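PDB 3JQQ: ferredoxin--NADP reductase, apicoplast, which transfers electrons between ferredoxin and NADP(H) through its bound FAD in the apicoplast, and may serve the last step of isoprenoid precursor synthesis. Local coordinates for residues N5-K13 and Y152-F160; S104-S115 and S183-K191. The protein carries 1 engineered substitution. All blocks are in the same frame, centred on the assembly; numbering follows the deposited sequence.

In the fold
Contact 1 lies on the FAD-binding beta domain, where residues 5-13 pair with strand 150-157; contact 2 joins that domain to the NADP-binding domain, setting the loop 104-115 against helix 183-192. Their centres are 16 Å apart, and the segments alternate along the chain. Both reach the antiparallel sheet. Contact 2 meets a flavin directly, through the backbone N of Ser104, whereas the side chain of His157 in contact 1 comes within about 5 Å (nearest atoms) of a different bound FAD. Phe160 bridges the two: its O is 3.3 Å from CZ of Phe188, and its ring packs against Pro184 and Tyr185. The side chain of Ser183 is about 11 Å from bound adenosine-2'-5'-diphosphate.

Contact 1 of 2, residues N5-K13 and Y152-F160; sequences NFINLYTVK and YLTGAHGYF
A classic beta bulge opens the antiparallel pairing of the N-terminal segment with strand 150-157 of the FAD-binding beta domain: Leu9 and Tyr10 both face Gly155. Tyr10 and Gly155 form a hydrogen-bonded pair. Tyr10 N gives a nearly straight bond to Gly155 O (2.9 Å, 165° at the hydrogen), lying in the carbonyl plane, and Gly155 N answers to Tyr10 O at 2.8 Å. The type II turn from Phe6 to Leu9 grips Ala156 from both ends: Ala156 N reaches Phe6 O from above its carbonyl plane, while Asn8 N donates to Ala156 O at 3.0 Å. The same oxygen also takes a CA-H...O contact from Ile7. A cis peptide joins Gly155 to Ala156, and at Gly155 the backbone turns so that a CB would press on the carbonyl oxygen of Thr154.

Tyr10 starts toward the strand, its CB 3.8 Å from Leu153 O, but chi1 of -61° sets CG beside the backbone N and the ring turns off to rest on Leu16 of strand 16-25. CG2 of Thr154 lies 3.4 Å from Thr11 O, and its OG1 shares a hydrogen bond with His157 NE2, which ties down the imidazole. The amide of Asn8 approaches that ring obliquely, its plane turned 72° to it, with OD1 3.6 Å from CE1 of His157. CD1 of Ile7 crosses to CE2 of Tyr159 at 4.0 Å.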
loop_
_atom_site.group_PDB
_atom_site.type_symbol
_atom_site.label_atom_id
_atom_site.label_comp_id
_atom_site.label_asym_id
_atom_site.label_seq_id
_atom_site.Cartn_x
_atom_site.Cartn_y
_atom_site.Cartn_z
ATOM N N ASN B 5 -26.620 10.300 -3.781
ATOM C CA ASN B 5 -27.771 9.726 -4.539
ATOM C C ASN B 5 -27.607 8.234 -4.833
ATOM O O ASN B 5 -28.577 7.466 -4.769
ATOM C CB ASN B 5 -28.010 10.510 -5.836
ATOM C CG ASN B 5 -26.746 11.174 -6.360
ATOM O OD1 ASN B 5 -25.947 11.711 -5.591
ATOM N ND2 ASN B 5 -26.566 11.148 -7.676
ATOM N N PHE B 6 -26.381 7.825 -5.146
ATOM C CA PHE B 6 -26.096 6.427 -5.443
ATOM C C PHE B 6 -25.259 5.771 -4.339
ATOM O O PHE B 6 -25.193 4.541 -4.245
ATOM C CB PHE B 6 -25.384 6.296 -6.789
ATOM C CG PHE B 6 -26.202 6.768 -7.961
ATOM C CD1 PHE B 6 -27.568 6.546 -8.006
ATOM C CD2 PHE B 6 -25.599 7.414 -9.029
ATOM C CE1 PHE B 6 -28.320 6.975 -9.084
ATOM C CE2 PHE B 6 -26.346 7.843 -10.110
ATOM C CZ PHE B 6 -27.707 7.622 -10.139
ATOM N N ILE B 7 -24.635 6.592 -3.499
ATOM C CA ILE B 7 -23.788 6.086 -2.421
ATOM C C ILE B 7 -24.527 5.124 -1.478
ATOM O O ILE B 7 -25.594 5.444 -0.955
ATOM C CB ILE B 7 -23.173 7.228 -1.581
ATOM C CG1 ILE B 7 -21.946 7.817 -2.282
ATOM C CG2 ILE B 7 -22.776 6.719 -0.203
ATOM C CD1 ILE B 7 -22.276 8.911 -3.282
ATOM N N ASN B 8 -23.941 3.949 -1.275
ATOM C CA ASN B 8 -24.429 2.985 -0.289
ATOM C C ASN B 8 -25.804 2.382 -0.574
ATOM O O ASN B 8 -26.476 1.894 0.336
ATOM C CB ASN B 8 -24.378 3.584 1.119
ATOM C CG ASN B 8 -22.967 3.642 1.669
ATOM O OD1 ASN B 8 -22.167 2.732 1.449
ATOM N ND2 ASN B 8 -22.655 4.714 2.387
ATOM N N LEU B 9 -26.214 2.413 -1.838
ATOM C CA LEU B 9 -27.405 1.696 -2.258
ATOM C C LEU B 9 -27.264 0.239 -1.846
ATOM O O LEU B 9 -28.222 -0.389 -1.392
ATOM C CB LEU B 9 -27.585 1.795 -3.773
ATOM C CG LEU B 9 -28.536 2.887 -4.287
ATOM C CD1 LEU B 9 -28.344 4.179 -3.516
ATOM C CD2 LEU B 9 -28.346 3.109 -5.783
ATOM N N TYR B 10 -26.058 -0.291 -2.011
ATOM C CA TYR B 10 -25.761 -1.648 -1.590
ATOM C C TYR B 10 -24.672 -1.644 -0.533
ATOM O O TYR B 10 -23.669 -0.939 -0.651
ATOM C CB TYR B 10 -25.379 -2.515 -2.790
ATOM C CG TYR B 10 -26.496 -2.593 -3.796
ATOM C CD1 TYR B 10 -26.494 -1.791 -4.927
ATOM C CD2 TYR B 10 -27.579 -3.438 -3.591
ATOM C CE1 TYR B 10 -27.526 -1.846 -5.840
ATOM C CE2 TYR B 10 -28.616 -3.500 -4.498
ATOM C CZ TYR B 10 -28.583 -2.703 -5.619
ATOM O OH TYR B 10 -29.618 -2.757 -6.528
ATOM N N THR B 11 -24.890 -2.431 0.511
ATOM C CA THR B 11 -23.993 -2.462 1.648
ATOM C C THR B 11 -23.554 -3.891 1.915
ATOM O O THR B 11 -23.935 -4.814 1.195
ATOM C CB THR B 11 -24.683 -1.920 2.906
ATOM O OG1 THR B 11 -25.690 -2.842 3.340
ATOM C CG2 THR B 11 -25.327 -0.573 2.617
ATOM N N VAL B 12 -22.752 -4.067 2.955
ATOM C CA VAL B 12 -22.315 -5.391 3.352
ATOM C C VAL B 12 -23.517 -6.177 3.863
ATOM O O VAL B 12 -23.498 -7.408 3.897
ATOM C CB VAL B 12 -21.245 -5.318 4.454
ATOM C CG1 VAL B 12 -20.316 -6.514 4.364
ATOM C CG2 VAL B 12 -20.455 -4.022 4.335
ATOM N N LYS B 13 -24.562 -5.453 4.259
ATOM C CA LYS B 13 -25.793 -6.066 4.753
ATOM C C LYS B 13 -26.677 -6.547 3.605
ATOM O O LYS B 13 -27.260 -7.629 3.673
ATOM C CB LYS B 13 -26.572 -5.096 5.635
ATOM C CG LYS B 13 -25.939 -4.831 6.995
ATOM C CD LYS B 13 -26.858 -3.994 7.878
ATOM C CE LYS B 13 -27.239 -2.683 7.195
ATOM N NZ LYS B 13 -28.182 -1.861 8.010
ATOM N N TYR B 152 -20.433 -10.512 -5.504
ATOM C CA TYR B 152 -21.315 -9.636 -4.732
ATOM C C TYR B 152 -20.726 -8.242 -4.499
ATOM O O TYR B 152 -19.665 -8.092 -3.887
ATOM C CB TYR B 152 -21.703 -10.300 -3.408
ATOM C CG TYR B 152 -22.518 -11.566 -3.577
ATOM C CD1 TYR B 152 -21.912 -12.767 -3.928
ATOM C CD2 TYR B 152 -23.895 -11.561 -3.386
ATOM C CE1 TYR B 152 -22.653 -13.927 -4.084
ATOM C CE2 TYR B 152 -24.645 -12.715 -3.540
ATOM C CZ TYR B 152 -24.019 -13.895 -3.889
ATOM O OH TYR B 152 -24.761 -15.043 -4.041
ATOM N N LEU B 153 -21.439 -7.233 -4.999
ATOM C CA LEU B 153 -20.997 -5.839 -4.961
ATOM C C LEU B 153 -21.702 -5.014 -3.884
ATOM O O LEU B 153 -22.872 -5.248 -3.569
ATOM C CB LEU B 153 -21.243 -5.157 -6.316
ATOM C CG LEU B 153 -20.346 -5.395 -7.541
ATOM C CD1 LEU B 153 -18.871 -5.340 -7.179
ATOM C CD2 LEU B 153 -20.681 -6.707 -8.227
ATOM N N THR B 154 -20.975 -4.041 -3.339
ATOM C CA THR B 154 -21.551 -2.991 -2.505
ATOM C C THR B 154 -21.239 -1.654 -3.174
ATOM O O THR B 154 -20.350 -1.583 -4.024
ATOM C CB THR B 154 -20.937 -2.980 -1.098
ATOM O OG1 THR B 154 -19.573 -2.543 -1.174
ATOM C CG2 THR B 154 -20.998 -4.365 -0.468
ATOM N N GLY B 155 -21.956 -0.597 -2.799
ATOM C CA GLY B 155 -21.676 0.736 -3.344
ATOM C C GLY B 155 -22.897 1.470 -3.867
ATOM O O GLY B 155 -24.029 1.037 -3.648
ATOM N N ALA B 156 -22.672 2.586 -4.568
ATOM C CA ALA B 156 -21.331 3.081 -4.868
ATOM C C ALA B 156 -20.674 3.752 -3.664
ATOM O O ALA B 156 -21.324 4.002 -2.655
ATOM C CB ALA B 156 -21.380 4.048 -6.045
ATOM N N HIS B 157 -19.378 4.028 -3.785
ATOM C CA HIS B 157 -18.634 4.722 -2.749
ATOM C C HIS B 157 -17.778 5.821 -3.361
ATOM O O HIS B 157 -17.458 5.783 -4.552
ATOM C CB HIS B 157 -17.712 3.767 -1.986
ATOM C CG HIS B 157 -18.356 2.478 -1.584
ATOM N ND1 HIS B 157 -19.142 2.356 -0.458
ATOM C CD2 HIS B 157 -18.304 1.251 -2.136
ATOM C CE1 HIS B 157 -19.565 1.103 -0.346
ATOM N NE2 HIS B 157 -19.067 0.415 -1.351
ATOM N N GLY B 158 -17.394 6.791 -2.535
ATOM C CA GLY B 158 -16.432 7.810 -2.936
ATOM C C GLY B 158 -17.051 9.061 -3.523
ATOM O O GLY B 158 -18.263 9.140 -3.717
ATOM N N TYR B 159 -16.205 10.045 -3.806
ATOM C CA TYR B 159 -16.649 11.302 -4.386
ATOM C C TYR B 159 -15.604 11.790 -5.384
ATOM O O TYR B 159 -15.493 12.984 -5.658
ATOM C CB TYR B 159 -16.888 12.346 -3.290
ATOM C CG TYR B 159 -17.793 11.865 -2.174
ATOM C CD1 TYR B 159 -17.267 11.278 -1.031
ATOM C CD2 TYR B 159 -19.176 11.993 -2.266
ATOM C CE1 TYR B 159 -18.085 10.835 -0.010
ATOM C CE2 TYR B 159 -20.006 11.551 -1.247
ATOM C CZ TYR B 159 -19.453 10.973 -0.122
ATOM O OH TYR B 159 -20.265 10.530 0.897
ATOM N N PHE B 160 -14.839 10.845 -5.919
ATOM C CA PHE B 160 -13.799 11.130 -6.897
ATOM C C PHE B 160 -14.451 11.301 -8.266
ATOM O O PHE B 160 -14.206 10.522 -9.185
ATOM C CB PHE B 160 -12.797 9.973 -6.912
ATOM C CG PHE B 160 -11.465 10.317 -7.517
ATOM C CD1 PHE B 160 -10.687 11.336 -6.991
ATOM C CD2 PHE B 160 -10.977 9.600 -8.587
ATOM C CE1 PHE B 160 -9.456 11.642 -7.543
ATOM C CE2 PHE B 160 -9.749 9.899 -9.143
ATOM C CZ PHE B 160 -8.986 10.918 -8.625
#

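Contact 2 of 2, residues S104-S115 and S183-K191; sequences SISSSNNMENLS and SPYISFLKK. With FAD (flavin-adenine dinucleotide), chain I.
Lys190 of helix 183-192 stretches across the loop of Ser106, Ser108 and Met111, which follows the FAD-binding residues 101-104. Its CB lies 3.8 Å from CB of Ser108; CG then passes the methyl of Met111, and CD comes closer still, 3.6 Å from Met111 CE, where the two extended chains cross at about a right angle. Every torsion beyond CG is near 180°, which carries NZ to the carbonyl of Ser106: the ammonium donates to Ser106 O at 2.9 Å, tilted 32° from the carbonyl plane. The long aliphatic stem is thus buried beneath the loop and its charge is met by a backbone oxygen.

One turn earlier Ser187, its OG anti to the backbone N (chi1 177°), donates to Ser107 O at 2.8 Å from above that carbonyl plane. Consecutive loop carbonyls are therefore both held by the helix. At its N-terminal end CB of Ser183 meets CB of Ser104, and one water touches Ser104 O, Ser183 OG and FAD O4. Ser104 N also donates directly to FAD O4 (3.0 Å), so this end of the interface borders the flavin. Ser108 OG packs on CB of Lys191 and is hydrogen-bonded to Glu50.

Helix 183-192 is wedged between this loop of the FAD domain and its own parallel sheet, with Pro184 and Tyr185 against strand 280-285 and Ile186 and Leu189 against helix 226-235.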
loop_
_atom_site.group_PDB
_atom_site.type_symbol
_atom_site.label_atom_id
_atom_site.label_comp_id
_atom_site.label_asym_id
_atom_site.label_seq_id
_atom_site.Cartn_x
_atom_site.Cartn_y
_atom_site.Cartn_z
ATOM N N SER B 104 -12.024 0.548 -8.231
ATOM C CA SER B 104 -12.547 1.630 -9.043
ATOM C C SER B 104 -13.213 1.084 -10.297
ATOM O O SER B 104 -12.698 0.171 -10.948
ATOM C CB SER B 104 -11.443 2.626 -9.401
ATOM O OG SER B 104 -10.921 3.238 -8.234
ATOM N N ILE B 105 -14.373 1.645 -10.617
ATOM C CA ILE B 105 -15.126 1.243 -11.791
ATOM C C ILE B 105 -14.498 1.905 -13.011
ATOM O O ILE B 105 -14.269 3.111 -13.015
ATOM C CB ILE B 105 -16.609 1.655 -11.659
ATOM C CG1 ILE B 105 -17.200 1.095 -10.364
ATOM C CG2 ILE B 105 -17.413 1.178 -12.859
ATOM C CD1 ILE B 105 -18.599 1.612 -10.045
ATOM N N SER B 106 -14.199 1.114 -14.039
ATOM C CA SER B 106 -13.515 1.636 -15.220
ATOM C C SER B 106 -14.430 1.759 -16.444
ATOM O O SER B 106 -13.960 1.992 -17.560
ATOM C CB SER B 106 -12.289 0.784 -15.553
ATOM O OG SER B 106 -12.629 -0.589 -15.638
ATOM N N SER B 107 -15.732 1.604 -16.228
ATOM C CA SER B 107 -16.712 1.755 -17.304
ATOM C C SER B 107 -17.503 3.052 -17.163
ATOM O O SER B 107 -17.409 3.739 -16.146
ATOM C CB SER B 107 -17.668 0.559 -17.326
ATOM O OG SER B 107 -18.165 0.278 -16.028
ATOM N N SER B 108 -18.290 3.385 -18.190
ATOM C CA SER B 108 -19.172 4.548 -18.143
ATOM C C SER B 108 -20.603 4.123 -17.801
ATOM O O SER B 108 -20.992 2.985 -18.055
ATOM C CB SER B 108 -19.143 5.297 -19.476
ATOM O OG SER B 108 -19.653 6.609 -19.327
ATOM N N ASN B 109 -21.376 5.047 -17.227
ATOM C CA ASN B 109 -22.756 4.795 -16.782
ATOM C C ASN B 109 -23.670 4.169 -17.826
ATOM O O ASN B 109 -24.548 3.367 -17.504
ATOM C CB ASN B 109 -23.414 6.106 -16.342
ATOM C CG ASN B 109 -23.147 6.439 -14.899
ATOM O OD1 ASN B 109 -24.014 6.969 -14.205
ATOM N ND2 ASN B 109 -21.940 6.135 -14.432
ATOM N N ASN B 110 -23.477 4.582 -19.073
ATOM C CA ASN B 110 -24.350 4.200 -20.174
ATOM C C ASN B 110 -24.134 2.770 -20.647
ATOM O O ASN B 110 -24.925 2.240 -21.428
ATOM C CB ASN B 110 -24.135 5.154 -21.346
ATOM C CG ASN B 110 -22.673 5.298 -21.708
ATOM O OD1 ASN B 110 -21.908 5.956 -21.001
ATOM N ND2 ASN B 110 -22.273 4.681 -22.815
ATOM N N MET B 111 -23.057 2.148 -20.182
ATOM C CA MET B 111 -22.741 0.787 -20.588
ATOM C C MET B 111 -23.575 -0.213 -19.794
ATOM O O MET B 111 -23.819 -0.025 -18.602
ATOM C CB MET B 111 -21.242 0.522 -20.436
ATOM C CG MET B 111 -20.390 1.427 -21.324
ATOM S SD MET B 111 -18.615 1.331 -21.020
ATOM C CE MET B 111 -17.992 2.411 -22.309
ATOM N N GLU B 112 -24.024 -1.264 -20.458
ATOM C CA GLU B 112 -24.857 -2.266 -19.810
ATOM C C GLU B 112 -24.119 -2.846 -18.606
ATOM O O GLU B 112 -24.611 -2.799 -17.483
ATOM C CB GLU B 112 -25.243 -3.366 -20.804
ATOM C CG GLU B 112 -26.378 -4.266 -20.339
ATOM C CD GLU B 112 -27.005 -5.056 -21.477
ATOM O OE1 GLU B 112 -27.555 -6.146 -21.213
ATOM O OE2 GLU B 112 -26.950 -4.586 -22.637
ATOM N N ASN B 113 -22.928 -3.380 -18.856
ATOM C CA ASN B 113 -22.084 -3.949 -17.803
ATOM C C ASN B 113 -21.100 -2.941 -17.223
ATOM O O ASN B 113 -20.850 -1.895 -17.827
ATOM C CB ASN B 113 -21.306 -5.150 -18.348
ATOM C CG ASN B 113 -22.215 -6.255 -18.842
ATOM O OD1 ASN B 113 -23.169 -6.639 -18.166
ATOM N ND2 ASN B 113 -21.918 -6.781 -20.024
ATOM N N LEU B 114 -20.545 -3.254 -16.053
ATOM C CA LEU B 114 -19.525 -2.401 -15.440
ATOM C C LEU B 114 -18.139 -3.056 -15.457
ATOM O O LEU B 114 -18.020 -4.281 -15.519
ATOM C CB LEU B 114 -19.927 -1.988 -14.016
ATOM C CG LEU B 114 -19.979 -3.052 -12.914
ATOM C CD1 LEU B 114 -18.587 -3.357 -12.385
ATOM C CD2 LEU B 114 -20.890 -2.599 -11.783
ATOM N N SER B 115 -17.100 -2.224 -15.408
ATOM C CA SER B 115 -15.715 -2.686 -15.483
ATOM C C SER B 115 -14.978 -2.478 -14.167
ATOM O O SER B 115 -15.315 -1.593 -13.385
ATOM C CB SER B 115 -14.952 -1.937 -16.579
ATOM O OG SER B 115 -15.683 -1.895 -17.788
ATOM N N SER B 183 -7.870 3.656 -13.563
ATOM C CA SER B 183 -9.248 3.183 -13.708
ATOM C C SER B 183 -10.327 4.268 -13.802
ATOM O O SER B 183 -11.077 4.302 -14.777
ATOM C CB SER B 183 -9.591 2.172 -12.611
ATOM O OG SER B 183 -9.111 0.883 -12.954
ATOM N N PRO B 184 -10.424 5.149 -12.794
ATOM C CA PRO B 184 -11.473 6.166 -12.871
ATOM C C PRO B 184 -11.257 7.139 -14.029
ATOM O O PRO B 184 -12.210 7.769 -14.489
ATOM C CB PRO B 184 -11.354 6.900 -11.531
ATOM C CG PRO B 184 -9.951 6.663 -11.090
ATOM C CD PRO B 184 -9.609 5.283 -11.575
ATOM N N TYR B 185 -10.017 7.262 -14.493
ATOM C CA TYR B 185 -9.727 8.134 -15.624
ATOM C C TYR B 185 -10.219 7.506 -16.924
ATOM O O TYR B 185 -10.641 8.211 -17.844
ATOM C CB TYR B 185 -8.232 8.453 -15.703
ATOM C CG TYR B 185 -7.685 9.121 -14.461
ATOM C CD1 TYR B 185 -6.449 8.760 -13.942
ATOM C CD2 TYR B 185 -8.411 10.104 -13.800
ATOM C CE1 TYR B 185 -5.944 9.367 -12.807
ATOM C CE2 TYR B 185 -7.917 10.717 -12.660
ATOM C CZ TYR B 185 -6.682 10.345 -12.168
ATOM O OH TYR B 185 -6.185 10.952 -11.034
ATOM N N ILE B 186 -10.161 6.179 -16.993
ATOM C CA ILE B 186 -10.732 5.446 -18.115
ATOM C C ILE B 186 -12.244 5.649 -18.127
ATOM O O ILE B 186 -12.849 5.846 -19.183
ATOM C CB ILE B 186 -10.415 3.939 -18.027
ATOM C CG1 ILE B 186 -8.898 3.709 -18.047
ATOM C CG2 ILE B 186 -11.097 3.177 -19.154
ATOM C CD1 ILE B 186 -8.180 4.398 -19.191
ATOM N N SER B 187 -12.846 5.606 -16.942
ATOM C CA SER B 187 -14.278 5.839 -16.791
ATOM C C SER B 187 -14.635 7.238 -17.282
ATOM O O SER B 187 -15.560 7.418 -18.086
ATOM C CB SER B 187 -14.687 5.675 -15.326
ATOM O OG SER B 187 -16.064 5.953 -15.142
ATOM N N PHE B 188 -13.894 8.229 -16.800
ATOM C CA PHE B 188 -14.076 9.603 -17.247
ATOM C C PHE B 188 -14.014 9.721 -18.773
ATOM O O PHE B 188 -14.893 10.323 -19.394
ATOM C CB PHE B 188 -13.029 10.527 -16.620
ATOM C CG PHE B 188 -13.134 10.649 -15.125
ATOM C CD1 PHE B 188 -12.076 11.156 -14.388
ATOM C CD2 PHE B 188 -14.281 10.250 -14.457
ATOM C CE1 PHE B 188 -12.161 11.275 -13.014
ATOM C CE2 PHE B 188 -14.372 10.363 -13.079
ATOM C CZ PHE B 188 -13.310 10.877 -12.358
ATOM N N LEU B 189 -12.968 9.152 -19.367
ATOM C CA LEU B 189 -12.748 9.277 -20.808
ATOM C C LEU B 189 -13.871 8.637 -21.610
ATOM O O LEU B 189 -14.274 9.152 -22.655
ATOM C CB LEU B 189 -11.400 8.661 -21.208
ATOM C CG LEU B 189 -10.126 9.368 -20.736
ATOM C CD1 LEU B 189 -8.900 8.528 -21.069
ATOM C CD2 LEU B 189 -10.011 10.754 -21.355
ATOM N N LYS B 190 -14.373 7.509 -21.120
ATOM C CA LYS B 190 -15.466 6.819 -21.788
ATOM C C LYS B 190 -16.732 7.670 -21.785
ATOM O O LYS B 190 -17.496 7.651 -22.749
ATOM C CB LYS B 190 -15.720 5.450 -21.149
ATOM C CG LYS B 190 -14.665 4.409 -21.501
ATOM C CD LYS B 190 -14.847 3.132 -20.691
ATOM C CE LYS B 190 -13.852 2.062 -21.113
ATOM N NZ LYS B 190 -13.947 0.859 -20.245
ATOM N N LYS B 191 -16.952 8.422 -20.710
ATOM C CA LYS B 191 -18.096 9.328 -20.664
ATOM C C LYS B 191 -17.886 10.544 -21.563
ATOM O O LYS B 191 -18.762 10.905 -22.346
ATOM C CB LYS B 191 -18.396 9.790 -19.237
ATOM C CG LYS B 191 -19.470 10.871 -19.175
ATOM C CD LYS B 191 -19.698 11.374 -17.760
ATOM C CE LYS B 191 -20.596 12.607 -17.752
ATOM N NZ LYS B 191 -21.941 12.335 -18.338
HETATM P PA FAD I . -5.146 -8.323 1.501
HETATM O O1A FAD I . -6.131 -7.355 2.111
HETATM O O2A FAD I . -5.490 -9.746 1.870
HETATM O O5B FAD I . -3.641 -7.939 1.940
HETATM C C5B FAD I . -3.073 -6.704 1.560
HETATM C C4B FAD I . -1.637 -6.895 1.078
HETATM O O4B FAD I . -0.870 -7.584 2.050
HETATM C C3B FAD I . -1.587 -7.725 -0.191
HETATM O O3B FAD I . -0.555 -7.224 -1.007
HETATM C C2B FAD I . -1.214 -9.111 0.293
HETATM O O2B FAD I . -0.427 -9.787 -0.660
HETATM C C1B FAD I . -0.431 -8.843 1.567
HETATM N N9A FAD I . -0.666 -9.874 2.595
HETATM C C8A FAD I . -1.873 -10.298 3.085
HETATM N N7A FAD I . -1.645 -11.248 4.024
HETATM C C5A FAD I . -0.312 -11.429 4.142
HETATM C C6A FAD I . 0.454 -12.267 4.944
HETATM N N6A FAD I . -0.135 -13.159 5.738
HETATM N N1A FAD I . 1.828 -12.229 4.840
HETATM C C2A FAD I . 2.429 -11.366 3.948
HETATM N N3A FAD I . 1.661 -10.540 3.154
HETATM C C4A FAD I . 0.312 -10.571 3.251
HETATM N N1 FAD I . -7.124 -2.287 -6.130
HETATM C C2 FAD I . -7.156 -2.723 -7.436
HETATM O O2 FAD I . -6.536 -3.741 -7.745
HETATM N N3 FAD I . -7.876 -2.023 -8.385
HETATM C C4 FAD I . -8.564 -0.882 -8.032
HETATM O O4 FAD I . -9.201 -0.258 -8.877
HETATM C C4X FAD I . -8.531 -0.439 -6.715
HETATM N N5 FAD I . -9.219 0.701 -6.357
HETATM C C5X FAD I . -9.177 1.127 -5.047
HETATM C C6 FAD I . -9.871 2.279 -4.688
HETATM C C7 FAD I . -9.843 2.722 -3.375
HETATM C C7M FAD I . -10.593 3.966 -2.990
HETATM C C8 FAD I . -9.117 2.006 -2.422
HETATM C C8M FAD I . -9.069 2.470 -0.992
HETATM C C9 FAD I . -8.425 0.858 -2.784
HETATM C C9A FAD I . -8.448 0.412 -4.095
HETATM N N10 FAD I . -7.762 -0.740 -4.446
HETATM C C10 FAD I . -7.805 -1.151 -5.763
HETATM C "C1'" FAD I . -7.115 -1.631 -3.403
HETATM C "C2'" FAD I . -7.945 -2.891 -3.125
HETATM O "O2'" FAD I . -9.143 -2.519 -2.487
HETATM C "C3'" FAD I . -7.289 -3.942 -2.215
HETATM O "O3'" FAD I . -6.637 -3.325 -1.126
HETATM C "C4'" FAD I . -6.320 -4.875 -2.941
HETATM O "O4'" FAD I . -7.044 -5.646 -3.872
HETATM C "C5'" FAD I . -5.651 -5.824 -1.952
HETATM O "O5'" FAD I . -6.668 -6.585 -1.345
HETATM P P FAD I . -6.457 -8.136 -0.968
HETATM O O1P FAD I . -7.617 -8.609 -0.123
HETATM O O2P FAD I . -6.298 -8.995 -2.202
HETATM O O3P FAD I . -5.104 -8.142 -0.098
HETATM O O HOH W 1 -10.214 -0.791 -11.129
HETATM O O HOH W 2 -19.689 5.774 -23.649
#